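Local coordinates for protein glycerol dehydratase (Clostridium butyricum, PDB 1R9D) that probably acts as a glycyl-radical lyase that dehydrates glycerol without vitamin B12, and is captured here with glycerol bound, at residues A[70-84]-A[310-324]. Sequence-based numbering, arbitrary orientation.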
ATOM      1  N   GLU A  70      21.245 -36.295  16.974  1.00 35.67           N
ATOM      2  CA  GLU A  70      21.026 -34.893  17.331  1.00 34.71           C
ATOM      3  C   GLU A  70      20.434 -34.715  18.727  1.00 34.24           C
ATOM      4  O   GLU A  70      19.594 -35.507  19.162  1.00 34.86           O
ATOM      5  CB  GLU A  70      20.096 -34.216  16.314  1.00 35.56           C
ATOM      6  CG  GLU A  70      20.785 -33.696  15.059  1.00 36.67           C
ATOM      7  CD  GLU A  70      19.846 -32.898  14.160  1.00 37.98           C
ATOM      8  OE1 GLU A  70      20.346 -32.083  13.355  1.00 37.64           O
ATOM      9  OE2 GLU A  70      18.612 -33.093  14.250  1.00 37.28           O
ATOM     10  N   LEU A  71      20.882 -33.676  19.430  1.00 32.84           N
ATOM     11  CA  LEU A  71      20.362 -33.351  20.754  1.00 31.61           C
ATOM     12  C   LEU A  71      19.460 -32.127  20.579  1.00 31.43           C
ATOM     13  O   LEU A  71      18.467 -31.956  21.287  1.00 31.04           O
ATOM     14  CB  LEU A  71      21.494 -33.027  21.734  1.00 32.16           C
ATOM     15  CG  LEU A  71      22.353 -34.177  22.271  1.00 32.59           C
ATOM     16  CD1 LEU A  71      23.459 -33.620  23.152  1.00 32.66           C
ATOM     17  CD2 LEU A  71      21.488 -35.146  23.063  1.00 32.15           C
ATOM     18  N   ILE A  72      19.826 -31.278  19.625  1.00 30.99           N
ATOM     19  CA  ILE A  72      19.065 -30.070  19.309  1.00 30.44           C
ATOM     20  C   ILE A  72      18.441 -30.329  17.943  1.00 29.94           C
ATOM     21  O   ILE A  72      19.153 -30.563  16.968  1.00 31.20           O
ATOM     22  CB  ILE A  72      19.991 -28.827  19.229  1.00 29.91           C
ATOM     23  CG1 ILE A  72      20.597 -28.536  20.606  1.00 30.73           C
ATOM     24  CG2 ILE A  72      19.210 -27.621  18.697  1.00 31.06           C
ATOM     25  CD1 ILE A  72      19.585 -28.101  21.660  1.00 30.36           C
ATOM     26  N   VAL A  73      17.115 -30.288  17.863  1.00 30.07           N
ATOM     27  CA  VAL A  73      16.438 -30.571  16.604  1.00 29.70           C
ATOM     28  C   VAL A  73      15.819 -29.372  15.892  1.00 29.78           C
ATOM     29  O   VAL A  73      15.541 -28.343  16.503  1.00 30.29           O
ATOM     30  CB  VAL A  73      15.337 -31.644  16.807  1.00 30.12           C
ATOM     31  CG1 VAL A  73      15.969 -32.950  17.268  1.00 31.00           C
ATOM     32  CG2 VAL A  73      14.320 -31.165  17.830  1.00 30.34           C
ATOM     33  N   GLY A  74      15.600 -29.539  14.592  1.00 30.40           N
ATOM     34  CA  GLY A  74      15.027 -28.492  13.765  1.00 31.16           C
ATOM     35  C   GLY A  74      15.864 -28.358  12.509  1.00 31.97           C
ATOM     36  O   GLY A  74      16.951 -27.774  12.542  1.00 32.98           O
ATOM     37  N   SER A  75      15.373 -28.914  11.406  1.00 31.01           N
ATOM     38  CA  SER A  75      16.080 -28.870  10.132  1.00 31.33           C
ATOM     39  C   SER A  75      15.203 -28.231   9.071  1.00 31.87           C
ATOM     40  O   SER A  75      14.037 -28.607   8.911  1.00 32.71           O
ATOM     41  CB  SER A  75      16.469 -30.286   9.686  1.00 32.30           C
ATOM     42  OG  SER A  75      17.363 -30.884  10.606  1.00 32.59           O
ATOM     43  N   LEU A  76      15.776 -27.282   8.335  1.00 30.94           N
ATOM     44  CA  LEU A  76      15.052 -26.563   7.296  1.00 30.44           C
ATOM     45  C   LEU A  76      14.977 -27.300   5.966  1.00 30.02           C
ATOM     46  O   LEU A  76      14.128 -26.992   5.130  1.00 29.09           O
ATOM     47  CB  LEU A  76      15.689 -25.188   7.070  1.00 31.20           C
ATOM     48  CG  LEU A  76      15.860 -24.290   8.299  1.00 32.28           C
ATOM     49  CD1 LEU A  76      16.264 -22.895   7.842  1.00 32.52           C
ATOM     50  CD2 LEU A  76      14.565 -24.223   9.090  1.00 32.32           C
ATOM     51  N   THR A  77      15.878 -28.259   5.765  1.00 29.71           N
ATOM     52  CA  THR A  77      15.909 -29.040   4.534  1.00 29.13           C
ATOM     53  C   THR A  77      16.173 -30.504   4.867  1.00 29.17           C
ATOM     54  O   THR A  77      16.778 -30.812   5.893  1.00 28.86           O
ATOM     55  CB  THR A  77      17.016 -28.538   3.566  1.00 29.40           C
ATOM     56  OG1 THR A  77      18.278 -28.497   4.249  1.00 30.05           O
ATOM     57  CG2 THR A  77      16.678 -27.151   3.040  1.00 29.27           C
ATOM     58  N   LYS A  78      15.703 -31.400   4.004  1.00 29.84           N
ATOM     59  CA  LYS A  78      15.894 -32.831   4.203  1.00 30.57           C
ATOM     60  C   LYS A  78      17.381 -33.178   4.128  1.00 30.40           C
ATOM     61  O   LYS A  78      17.901 -33.906   4.978  1.00 31.26           O
ATOM     62  CB  LYS A  78      15.097 -33.607   3.150  1.00 31.01           C
ATOM     63  CG  LYS A  78      13.594 -33.368   3.246  1.00 32.87           C
ATOM     64  CD  LYS A  78      12.825 -34.012   2.099  1.00 35.21           C
ATOM     65  CE  LYS A  78      13.177 -33.375   0.759  1.00 36.50           C
ATOM     66  NZ  LYS A  78      12.366 -33.932  -0.366  1.00 37.65           N
ATOM     67  N   GLU A  79      18.058 -32.659   3.107  1.00 30.49           N
ATOM     68  CA  GLU A  79      19.497 -32.877   2.931  1.00 31.03           C
ATOM     69  C   GLU A  79      20.195 -31.800   3.767  1.00 30.86           C
ATOM     70  O   GLU A  79      19.770 -30.646   3.770  1.00 30.44           O
ATOM     71  CB  GLU A  79      19.876 -32.713   1.454  1.00 32.11           C
ATOM     72  CG  GLU A  79      21.375 -32.821   1.124  1.00 33.62           C
ATOM     73  CD  GLU A  79      21.923 -34.239   1.228  1.00 36.22           C
ATOM     74  OE1 GLU A  79      21.125 -35.197   1.167  1.00 36.49           O
ATOM     75  OE2 GLU A  79      23.161 -34.397   1.351  1.00 37.02           O
ATOM     76  N   PRO A  80      21.267 -32.157   4.493  1.00 30.88           N
ATOM     77  CA  PRO A  80      21.929 -31.119   5.291  1.00 30.31           C
ATOM     78  C   PRO A  80      22.584 -30.051   4.421  1.00 29.96           C
ATOM     79  O   PRO A  80      22.816 -30.259   3.232  1.00 29.29           O
ATOM     80  CB  PRO A  80      22.967 -31.901   6.097  1.00 30.71           C
ATOM     81  CG  PRO A  80      22.401 -33.305   6.142  1.00 31.49           C
ATOM     82  CD  PRO A  80      21.865 -33.477   4.747  1.00 30.41           C
ATOM     83  N   ARG A  81      22.855 -28.894   5.016  1.00 29.90           N
ATOM     84  CA  ARG A  81      23.526 -27.815   4.303  1.00 29.98           C
ATOM     85  C   ARG A  81      22.902 -27.483   2.949  1.00 29.01           C
ATOM     86  O   ARG A  81      23.620 -27.204   1.982  1.00 29.20           O
ATOM     87  CB  ARG A  81      24.993 -28.204   4.106  1.00 30.34           C
ATOM     88  CG  ARG A  81      25.961 -27.043   4.030  1.00 30.73           C
ATOM     89  CD  ARG A  81      27.367 -27.552   3.767  1.00 30.85           C
ATOM     90  NE  ARG A  81      28.356 -26.479   3.808  1.00 30.84           N
ATOM     91  CZ  ARG A  81      29.620 -26.623   3.430  1.00 32.35           C
ATOM     92  NH1 ARG A  81      30.048 -27.797   2.981  1.00 31.74           N
ATOM     93  NH2 ARG A  81      30.457 -25.594   3.496  1.00 32.37           N
ATOM     94  N   SER A  82      21.573 -27.502   2.874  1.00 27.56           N
ATOM     95  CA  SER A  82      20.886 -27.209   1.621  1.00 27.35           C
ATOM     96  C   SER A  82      20.025 -25.950   1.699  1.00 27.20           C
ATOM     97  O   SER A  82      19.994 -25.285   2.729  1.00 27.94           O
ATOM     98  CB  SER A  82      20.051 -28.414   1.194  1.00 28.07           C
ATOM     99  OG  SER A  82      20.906 -29.526   0.976  1.00 29.55           O
ATOM    100  N   SER A  83      19.330 -25.629   0.611  1.00 27.67           N
ATOM    101  CA  SER A  83      18.518 -24.413   0.561  1.00 28.49           C
ATOM    102  C   SER A  83      17.113 -24.546  -0.025  1.00 29.01           C
ATOM    103  O   SER A  83      16.899 -25.248  -1.015  1.00 28.53           O
ATOM    104  CB  SER A  83      19.283 -23.340  -0.230  1.00 28.90           C
ATOM    105  OG  SER A  83      18.491 -22.187  -0.479  1.00 29.04           O
ATOM    106  N   GLN A  84      16.157 -23.860   0.597  1.00 28.94           N
ATOM    107  CA  GLN A  84      14.786 -23.836   0.105  1.00 28.37           C
ATOM    108  C   GLN A  84      14.770 -22.668  -0.880  1.00 28.80           C
ATOM    109  O   GLN A  84      15.766 -21.946  -1.013  1.00 29.08           O
ATOM    110  CB  GLN A  84      13.781 -23.558   1.233  1.00 28.13           C
ATOM    111  CG  GLN A  84      13.577 -24.676   2.259  1.00 27.86           C
ATOM    112  CD  GLN A  84      12.847 -25.890   1.692  1.00 28.43           C
ATOM    113  OE1 GLN A  84      12.181 -25.805   0.664  1.00 27.76           O
ATOM    114  NE2 GLN A  84      12.961 -27.022   2.379  1.00 27.49           N
ATOM    115  N   LEU A 310      25.915 -29.286  24.321  1.00 28.08           N
ATOM    116  CA  LEU A 310      24.716 -28.660  23.764  1.00 28.81           C
ATOM    117  C   LEU A 310      25.092 -27.438  22.928  1.00 29.03           C
ATOM    118  O   LEU A 310      24.512 -27.189  21.864  1.00 28.47           O
ATOM    119  CB  LEU A 310      23.761 -28.251  24.888  1.00 29.60           C
ATOM    120  CG  LEU A 310      23.033 -29.408  25.583  1.00 29.48           C
ATOM    121  CD1 LEU A 310      22.224 -28.884  26.751  1.00 29.78           C
ATOM    122  CD2 LEU A 310      22.135 -30.115  24.579  1.00 29.97           C
ATOM    123  N   ILE A 311      26.060 -26.670  23.416  1.00 28.15           N
ATOM    124  CA  ILE A 311      26.517 -25.497  22.681  1.00 29.18           C
ATOM    125  C   ILE A 311      27.158 -25.983  21.378  1.00 28.86           C
ATOM    126  O   ILE A 311      26.946 -25.399  20.317  1.00 27.40           O
ATOM    127  CB  ILE A 311      27.519 -24.670  23.530  1.00 29.33           C
ATOM    128  CG1 ILE A 311      26.777 -24.046  24.717  1.00 30.72           C
ATOM    129  CG2 ILE A 311      28.167 -23.578  22.682  1.00 30.29           C
ATOM    130  CD1 ILE A 311      27.646 -23.185  25.624  1.00 31.80           C
ATOM    131  N   ASP A 312      27.923 -27.071  21.452  1.00 29.39           N
ATOM    132  CA  ASP A 312      28.551 -27.618  20.254  1.00 29.00           C
ATOM    133  C   ASP A 312      27.486 -28.014  19.235  1.00 28.79           C
ATOM    134  O   ASP A 312      27.667 -27.825  18.032  1.00 27.73           O
ATOM    135  CB  ASP A 312      29.411 -28.846  20.590  1.00 30.65           C
ATOM    136  CG  ASP A 312      30.622 -28.507  21.445  1.00 32.36           C
ATOM    137  OD1 ASP A 312      31.016 -27.319  21.496  1.00 31.81           O
ATOM    138  OD2 ASP A 312      31.190 -29.438  22.062  1.00 32.61           O
ATOM    139  N   CYS A 313      26.372 -28.569  19.712  1.00 29.18           N
ATOM    140  CA  CYS A 313      25.296 -28.963  18.810  1.00 29.02           C
ATOM    141  C   CYS A 313      24.697 -27.745  18.117  1.00 28.89           C
ATOM    142  O   CYS A 313      24.358 -27.805  16.937  1.00 28.98           O
ATOM    143  CB  CYS A 313      24.203 -29.719  19.566  1.00 30.08           C
ATOM    144  SG  CYS A 313      24.677 -31.415  20.003  1.00 33.25           S
ATOM    145  N   ILE A 314      24.567 -26.644  18.854  1.00 28.03           N
ATOM    146  CA  ILE A 314      24.023 -25.417  18.279  1.00 28.03           C
ATOM    147  C   ILE A 314      24.985 -24.924  17.200  1.00 26.72           C
ATOM    148  O   ILE A 314      24.565 -24.484  16.131  1.00 26.07           O
ATOM    149  CB  ILE A 314      23.839 -24.319  19.353  1.00 29.39           C
ATOM    150  CG1 ILE A 314      22.634 -24.658  20.243  1.00 30.55           C
ATOM    151  CG2 ILE A 314      23.634 -22.970  18.686  1.00 28.92           C
ATOM    152  CD1 ILE A 314      22.430 -23.703  21.401  1.00 31.81           C
ATOM    153  N   TRP A 315      26.280 -25.005  17.484  1.00 26.49           N
ATOM    154  CA  TRP A 315      27.283 -24.589  16.510  1.00 26.35           C
ATOM    155  C   TRP A 315      27.068 -25.380  15.220  1.00 26.31           C
ATOM    156  O   TRP A 315      27.043 -24.816  14.125  1.00 25.36           O
ATOM    157  CB  TRP A 315      28.697 -24.848  17.043  1.00 26.37           C
ATOM    158  CG  TRP A 315      29.459 -23.611  17.469  1.00 25.58           C
ATOM    159  CD1 TRP A 315      30.712 -23.245  17.061  1.00 25.59           C
ATOM    160  CD2 TRP A 315      29.034 -22.608  18.405  1.00 25.05           C
ATOM    161  NE1 TRP A 315      31.093 -22.079  17.685  1.00 25.78           N
ATOM    162  CE2 TRP A 315      30.084 -21.665  18.513  1.00 26.12           C
ATOM    163  CE3 TRP A 315      27.870 -22.412  19.162  1.00 25.70           C
ATOM    164  CZ2 TRP A 315      30.005 -20.543  19.348  1.00 24.56           C
ATOM    165  CZ3 TRP A 315      27.789 -21.292  19.995  1.00 25.25           C
ATOM    166  CH2 TRP A 315      28.855 -20.373  20.079  1.00 25.65           C
ATOM    167  N   ILE A 316      26.896 -26.694  15.346  1.00 26.09           N
ATOM    168  CA  ILE A 316      26.683 -27.518  14.166  1.00 26.41           C
ATOM    169  C   ILE A 316      25.394 -27.151  13.422  1.00 25.62           C
ATOM    170  O   ILE A 316      25.383 -27.093  12.191  1.00 25.42           O
ATOM    171  CB  ILE A 316      26.677 -29.024  14.538  1.00 27.27           C
ATOM    172  CG1 ILE A 316      28.067 -29.420  15.054  1.00 29.35           C
ATOM    173  CG2 ILE A 316      26.297 -29.859  13.328  1.00 28.21           C
ATOM    174  CD1 ILE A 316      28.186 -30.857  15.525  1.00 31.88           C
ATOM    175  N   LYS A 317      24.315 -26.895  14.159  1.00 25.88           N
ATOM    176  CA  LYS A 317      23.043 -26.527  13.535  1.00 26.64           C
ATOM    177  C   LYS A 317      23.186 -25.242  12.715  1.00 26.15           C
ATOM    178  O   LYS A 317      22.596 -25.110  11.645  1.00 25.80           O
ATOM    179  CB  LYS A 317      21.947 -26.335  14.592  1.00 28.65           C
ATOM    180  CG  LYS A 317      21.554 -27.607  15.348  1.00 31.22           C
ATOM    181  CD  LYS A 317      21.116 -28.715  14.401  1.00 33.17           C
ATOM    182  CE  LYS A 317      19.925 -28.314  13.552  1.00 34.91           C
ATOM    183  NZ  LYS A 317      19.581 -29.366  12.538  1.00 37.46           N
ATOM    184  N   LEU A 318      23.972 -24.295  13.216  1.00 26.40           N
ATOM    185  CA  LEU A 318      24.171 -23.036  12.499  1.00 26.22           C
ATOM    186  C   LEU A 318      24.862 -23.261  11.151  1.00 26.23           C
ATOM    187  O   LEU A 318      24.861 -22.385  10.289  1.00 27.41           O
ATOM    188  CB  LEU A 318      24.982 -22.063  13.367  1.00 26.74           C
ATOM    189  CG  LEU A 318      24.242 -21.475  14.575  1.00 26.22           C
ATOM    190  CD1 LEU A 318      25.236 -20.979  15.602  1.00 27.36           C
ATOM    191  CD2 LEU A 318      23.317 -20.355  14.116  1.00 26.74           C
ATOM    192  N   ASN A 319      25.452 -24.441  10.969  1.00 25.66           N
ATOM    193  CA  ASN A 319      26.131 -24.778   9.719  1.00 26.07           C
ATOM    194  C   ASN A 319      25.199 -25.566   8.797  1.00 27.93           C
ATOM    195  O   ASN A 319      25.548 -25.880   7.657  1.00 27.55           O
ATOM    196  CB  ASN A 319      27.383 -25.613  10.010  1.00 25.20           C
ATOM    197  CG  ASN A 319      28.549 -24.773  10.495  1.00 24.45           C
ATOM    198  OD1 ASN A 319      29.269 -24.175   9.698  1.00 24.63           O
ATOM    199  ND2 ASN A 319      28.732 -24.717  11.805  1.00 23.05           N
ATOM    200  N   ASP A 320      24.007 -25.870   9.291  1.00 29.20           N
ATOM    201  CA  ASP A 320      23.042 -26.643   8.515  1.00 30.42           C
ATOM    202  C   ASP A 320      22.277 -25.781   7.514  1.00 30.41           C
ATOM    203  O   ASP A 320      21.820 -26.268   6.480  1.00 29.98           O
ATOM    204  CB  ASP A 320      22.053 -27.329   9.456  1.00 32.23           C
ATOM    205  CG  ASP A 320      21.340 -28.489   8.797  1.00 34.82           C
ATOM    206  OD1 ASP A 320      20.248 -28.875   9.279  1.00 37.22           O
ATOM    207  OD2 ASP A 320      21.877 -29.020   7.802  1.00 34.56           O
ATOM    208  N   ILE A 321      22.142 -24.496   7.826  1.00 29.62           N
ATOM    209  CA  ILE A 321      21.422 -23.570   6.961  1.00 28.90           C
ATOM    210  C   ILE A 321      22.258 -23.131   5.760  1.00 28.67           C
ATOM    211  O   ILE A 321      23.452 -22.867   5.891  1.00 29.01           O
ATOM    212  CB  ILE A 321      20.986 -22.319   7.764  1.00 30.00           C
ATOM    213  CG1 ILE A 321      20.138 -22.759   8.962  1.00 30.36           C
ATOM    214  CG2 ILE A 321      20.213 -21.354   6.867  1.00 29.17           C
ATOM    215  CD1 ILE A 321      19.643 -21.622   9.837  1.00 29.98           C
ATOM    216  N   ASN A 322      21.632 -23.073   4.587  1.00 27.64           N
ATOM    217  CA  ASN A 322      22.318 -22.640   3.377  1.00 28.11           C
ATOM    218  C   ASN A 322      21.354 -21.804   2.548  1.00 27.40           C
ATOM    219  O   ASN A 322      20.151 -21.785   2.822  1.00 28.58           O
ATOM    220  CB  ASN A 322      22.817 -23.834   2.558  1.00 28.98           C
ATOM    221  CG  ASN A 322      24.046 -23.497   1.721  1.00 30.38           C
ATOM    222  OD1 ASN A 322      24.304 -22.331   1.410  1.00 29.26           O
ATOM    223  ND2 ASN A 322      24.802 -24.523   1.338  1.00 28.37           N
ATOM    224  N   LYS A 323      21.879 -21.135   1.527  1.00 26.11           N
ATOM    225  CA  LYS A 323      21.083 -20.251   0.683  1.00 25.80           C
ATOM    226  C   LYS A 323      21.628 -20.161  -0.736  1.00 26.41           C
ATOM    227  O   LYS A 323      22.725 -19.655  -0.950  1.00 27.04           O
ATOM    228  CB  LYS A 323      21.064 -18.852   1.319  1.00 24.16           C
ATOM    229  CG  LYS A 323      20.496 -17.726   0.455  1.00 24.50           C
ATOM    230  CD  LYS A 323      20.620 -16.390   1.199  1.00 23.80           C
ATOM    231  CE  LYS A 323      20.059 -15.225   0.407  1.00 23.52           C
ATOM    232  NZ  LYS A 323      20.170 -13.958   1.196  1.00 24.09           N
ATOM    233  N   VAL A 324      20.861 -20.643  -1.712  1.00 26.68           N
ATOM    234  CA  VAL A 324      21.294 -20.583  -3.101  1.00 26.68           C
ATOM    235  C   VAL A 324      21.065 -19.168  -3.652  1.00 27.68           C
ATOM    236  O   VAL A 324      20.052 -18.527  -3.352  1.00 27.64           O
ATOM    237  CB  VAL A 324      20.536 -21.622  -3.973  1.00 27.30           C
ATOM    238  CG1 VAL A 324      19.048 -21.288  -4.021  1.00 26.22           C
ATOM    239  CG2 VAL A 324      21.130 -21.661  -5.369  1.00 26.21           C
TER
HETATM  240  O   HOH W   1      18.503 -26.735   8.873  1.00 37.65           O
HETATM  241  O   HOH W   2      19.076 -26.401   6.064  1.00 31.01           O
HETATM  242  O   HOH W   3      18.629 -24.079   4.699  1.00 29.49           O
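E70 OE1 meets K317 NZ at 2.9 Å, on the syn side and 29° out of the carboxylate plane, in a buried E70-K317-D320 salt-bridge network of the pyruvate formate lyase-like fold. Here the loop 70-84 runs alongside helix 304-317 and the turn beyond it. L71 CB and CD1 both lie 4.0 Å from C313 SG, and L71 crosses L310 at about a right angle. I72 packs CG1 on C313 CB and CG2 on K317 CG. The lysine is bent at its second and third torsions, which folds its aliphatic part past I72 O and carries NZ to weak bonds with G74 O and S75 OG. D320 OD1 takes a long 3.4 Å bridge from NZ and a second salt bridge from R67, a pairing that probably offsets the nearby E70 carboxylate. L76 lays CD1 against I321 CG1; its N donates to water 1, which passes a weak bond to D320 OD1. Beyond P80, R81 N meets D320 OD2 at 3.0 Å, nearly along the C-O axis. R81 O accepts N322 ND2 from above the carbonyl plane, 53° out of it. S83 OG, pointing away from its own N, donates a hydrogen bond to Q84 O and accepts one from V324 N at 3.1 Å, with 160° at the hydrogen.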